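Local coordinates for ActII protein (Streptomyces coelicolor, PDB 2OPT) that probably represses transcription as a dimeric TetR-family regulator that binds DNA, and binds actinorhodin and its biosynthetic precursor (S)-DNPA, at residues Q169-G172 with Y173-L177. Sequence-based numbering, arbitrary orientation.
Sequences QLHG and YLKSL
Ser176 and Gly172 meet where helix 164-175 runs out, and their pairing is a compact example of how one carbonyl near a helix end, Gly172 O, is satisfied. In the residues just before, the i to i+4 pattern is regular: the backbone N of Tyr173 donates to Gln169 O, Leu174 N reaches Leu170 O at 2.9 Å in a nearly straight bond (176° at the hydrogen), and Lys175 N lies 2.7 Å from His171 O. At Gly172 O the amide bond continues, longer, and the hydroxyl of the same residue joins it. Ser176 OG, with chi1 at 80° setting it between its own N and carbonyl carbon, comes back within 2.8 Å of Gly172 O and lies in the carbonyl plane. Ser176 N is 3.2 Å from the same Gly172 O and well above that plane. Ser176 is also the first residue to leave helical geometry; beyond it, Leu177 N bonds to Leu174 O.

The remaining side-chain contacts are van der Waals. Leu170 CD1 stands 4.4 Å from Leu174 CG, on the flank where both leucines pack against helix 189-194. His171 and Lys175 extend side by side, the ring's CD2 lying 3.8 Å from Lys175 CB; a lysine this near would, if anything, tend to disfavour protonation of His171. Tyr173 packs on Met111 of the second subunit, as does Leu177, whose CD1 lies over one face of the Tyr173 ring, offset toward the rim. The chemistry implies a helix end in which the serine hydroxyl supplements a longer amide bond, so that Gly172 O keeps a well-directed donor as the helical backbone gives out.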
ATOM      1  N   GLN A 169      -9.182 -10.585  20.030  1.00 82.03           N
ATOM      2  CA  GLN A 169      -9.158  -9.446  20.949  1.00 82.65           C
ATOM      3  C   GLN A 169      -9.905  -8.245  20.345  1.00 75.30           C
ATOM      4  O   GLN A 169     -10.837  -7.715  20.952  1.00 73.85           O
ATOM      5  CB  GLN A 169      -7.711  -9.050  21.277  1.00 89.54           C
ATOM      6  CG  GLN A 169      -6.880 -10.145  21.928  1.00 99.87           C
ATOM      7  CD  GLN A 169      -6.749  -9.986  23.436  1.00110.20           C
ATOM      8  OE1 GLN A 169      -7.043  -8.919  23.994  1.00111.23           O
ATOM      9  NE2 GLN A 169      -6.289 -11.049  24.106  1.00119.47           N
ATOM     10  N   LEU A 170      -9.500  -7.828  19.145  1.00 72.51           N
ATOM     11  CA  LEU A 170     -10.182  -6.740  18.423  1.00 67.48           C
ATOM     12  C   LEU A 170     -11.651  -7.085  18.108  1.00 64.19           C
ATOM     13  O   LEU A 170     -12.547  -6.249  18.286  1.00 62.28           O
ATOM     14  CB  LEU A 170      -9.410  -6.354  17.154  1.00 68.35           C
ATOM     15  CG  LEU A 170      -9.842  -5.121  16.348  1.00 66.74           C
ATOM     16  CD1 LEU A 170     -10.023  -3.892  17.245  1.00 67.02           C
ATOM     17  CD2 LEU A 170      -8.858  -4.834  15.232  1.00 70.29           C
ATOM     18  N   HIS A 171     -11.893  -8.324  17.678  1.00 64.91           N
ATOM     19  CA  HIS A 171     -13.251  -8.832  17.460  1.00 64.69           C
ATOM     20  C   HIS A 171     -14.063  -8.702  18.726  1.00 64.27           C
ATOM     21  O   HIS A 171     -15.218  -8.283  18.694  1.00 64.75           O
ATOM     22  CB  HIS A 171     -13.225 -10.299  17.020  1.00 68.81           C
ATOM     23  CG  HIS A 171     -14.579 -10.875  16.729  1.00 74.91           C
ATOM     24  ND1 HIS A 171     -14.943 -11.324  15.476  1.00 80.57           N
ATOM     25  CD2 HIS A 171     -15.643 -11.116  17.535  1.00 79.80           C
ATOM     26  CE1 HIS A 171     -16.178 -11.794  15.516  1.00 86.86           C
ATOM     27  NE2 HIS A 171     -16.629 -11.672  16.752  1.00 87.64           N
ATOM     28  N   GLY A 172     -13.448  -9.075  19.840  1.00 65.46           N
ATOM     29  CA  GLY A 172     -14.120  -9.107  21.127  1.00 67.17           C
ATOM     30  C   GLY A 172     -14.304  -7.727  21.696  1.00 64.25           C
ATOM     31  O   GLY A 172     -15.265  -7.476  22.403  1.00 67.02           O
ATOM     32  N   TYR A 173     -13.375  -6.824  21.405  1.00 60.48           N
ATOM     33  CA  TYR A 173     -13.606  -5.439  21.743  1.00 58.26           C
ATOM     34  C   TYR A 173     -14.825  -4.934  20.957  1.00 54.47           C
ATOM     35  O   TYR A 173     -15.796  -4.491  21.544  1.00 56.55           O
ATOM     36  CB  TYR A 173     -12.383  -4.591  21.431  1.00 57.61           C
ATOM     37  CG  TYR A 173     -12.551  -3.164  21.850  1.00 59.65           C
ATOM     38  CD1 TYR A 173     -12.742  -2.843  23.173  1.00 64.87           C
ATOM     39  CD2 TYR A 173     -12.507  -2.126  20.916  1.00 57.67           C
ATOM     40  CE1 TYR A 173     -12.899  -1.538  23.573  1.00 68.88           C
ATOM     41  CE2 TYR A 173     -12.649  -0.816  21.305  1.00 58.08           C
ATOM     42  CZ  TYR A 173     -12.854  -0.523  22.633  1.00 64.58           C
ATOM     43  OH  TYR A 173     -13.015   0.777  23.058  1.00 66.38           O
ATOM     44  N   LEU A 174     -14.770  -5.009  19.623  1.00 50.96           N
ATOM     45  CA  LEU A 174     -15.836  -4.499  18.776  1.00 48.55           C
ATOM     46  C   LEU A 174     -17.156  -5.171  19.113  1.00 52.96           C
ATOM     47  O   LEU A 174     -18.144  -4.494  19.374  1.00 54.80           O
ATOM     48  CB  LEU A 174     -15.496  -4.709  17.301  1.00 48.34           C
ATOM     49  CG  LEU A 174     -14.414  -3.848  16.667  1.00 44.88           C
ATOM     50  CD1 LEU A 174     -14.485  -4.004  15.123  1.00 47.94           C
ATOM     51  CD2 LEU A 174     -14.511  -2.380  17.096  1.00 36.52           C
ATOM     52  N   LYS A 175     -17.162  -6.500  19.141  1.00 54.87           N
ATOM     53  CA  LYS A 175     -18.396  -7.237  19.409  1.00 61.81           C
ATOM     54  C   LYS A 175     -19.071  -6.889  20.748  1.00 65.39           C
ATOM     55  O   LYS A 175     -20.299  -6.865  20.830  1.00 72.15           O
ATOM     56  CB  LYS A 175     -18.135  -8.797  19.241  1.00 65.82           C
ATOM     57  CG  LYS A 175     -19.130  -9.684  20.090  1.00 75.82           C
ATOM     58  CD  LYS A 175     -19.930 -10.672  19.217  1.00 84.62           C
ATOM     59  CE  LYS A 175     -20.816 -11.579  20.077  1.00 95.96           C
ATOM     60  NZ  LYS A 175     -21.218 -12.825  19.331  1.00105.60           N
ATOM     61  N   SER A 176     -18.270  -6.560  21.769  1.00 66.48           N
ATOM     62  CA  SER A 176     -18.794  -6.195  23.099  1.00 66.96           C
ATOM     63  C   SER A 176     -18.871  -4.678  23.369  1.00 63.47           C
ATOM     64  O   SER A 176     -18.972  -4.249  24.517  1.00 64.73           O
ATOM     65  CB  SER A 176     -18.012  -6.916  24.204  1.00 72.06           C
ATOM     66  OG  SER A 176     -16.779  -6.259  24.481  1.00 74.08           O
ATOM     67  N   LEU A 177     -18.813  -3.872  22.305  1.00 59.58           N
ATOM     68  CA  LEU A 177     -19.110  -2.426  22.361  1.00 56.39           C
ATOM     69  C   LEU A 177     -20.594  -2.216  22.610  1.00 55.65           C
ATOM     70  O   LEU A 177     -21.406  -3.075  22.212  1.00 55.71           O
ATOM     71  CB  LEU A 177     -18.734  -1.776  21.030  1.00 54.55           C
ATOM     72  CG  LEU A 177     -17.513  -0.843  20.831  1.00 56.40           C
ATOM     73  CD1 LEU A 177     -16.385  -0.942  21.870  1.00 57.25           C
ATOM     74  CD2 LEU A 177     -16.999  -0.983  19.406  1.00 51.66           C
TER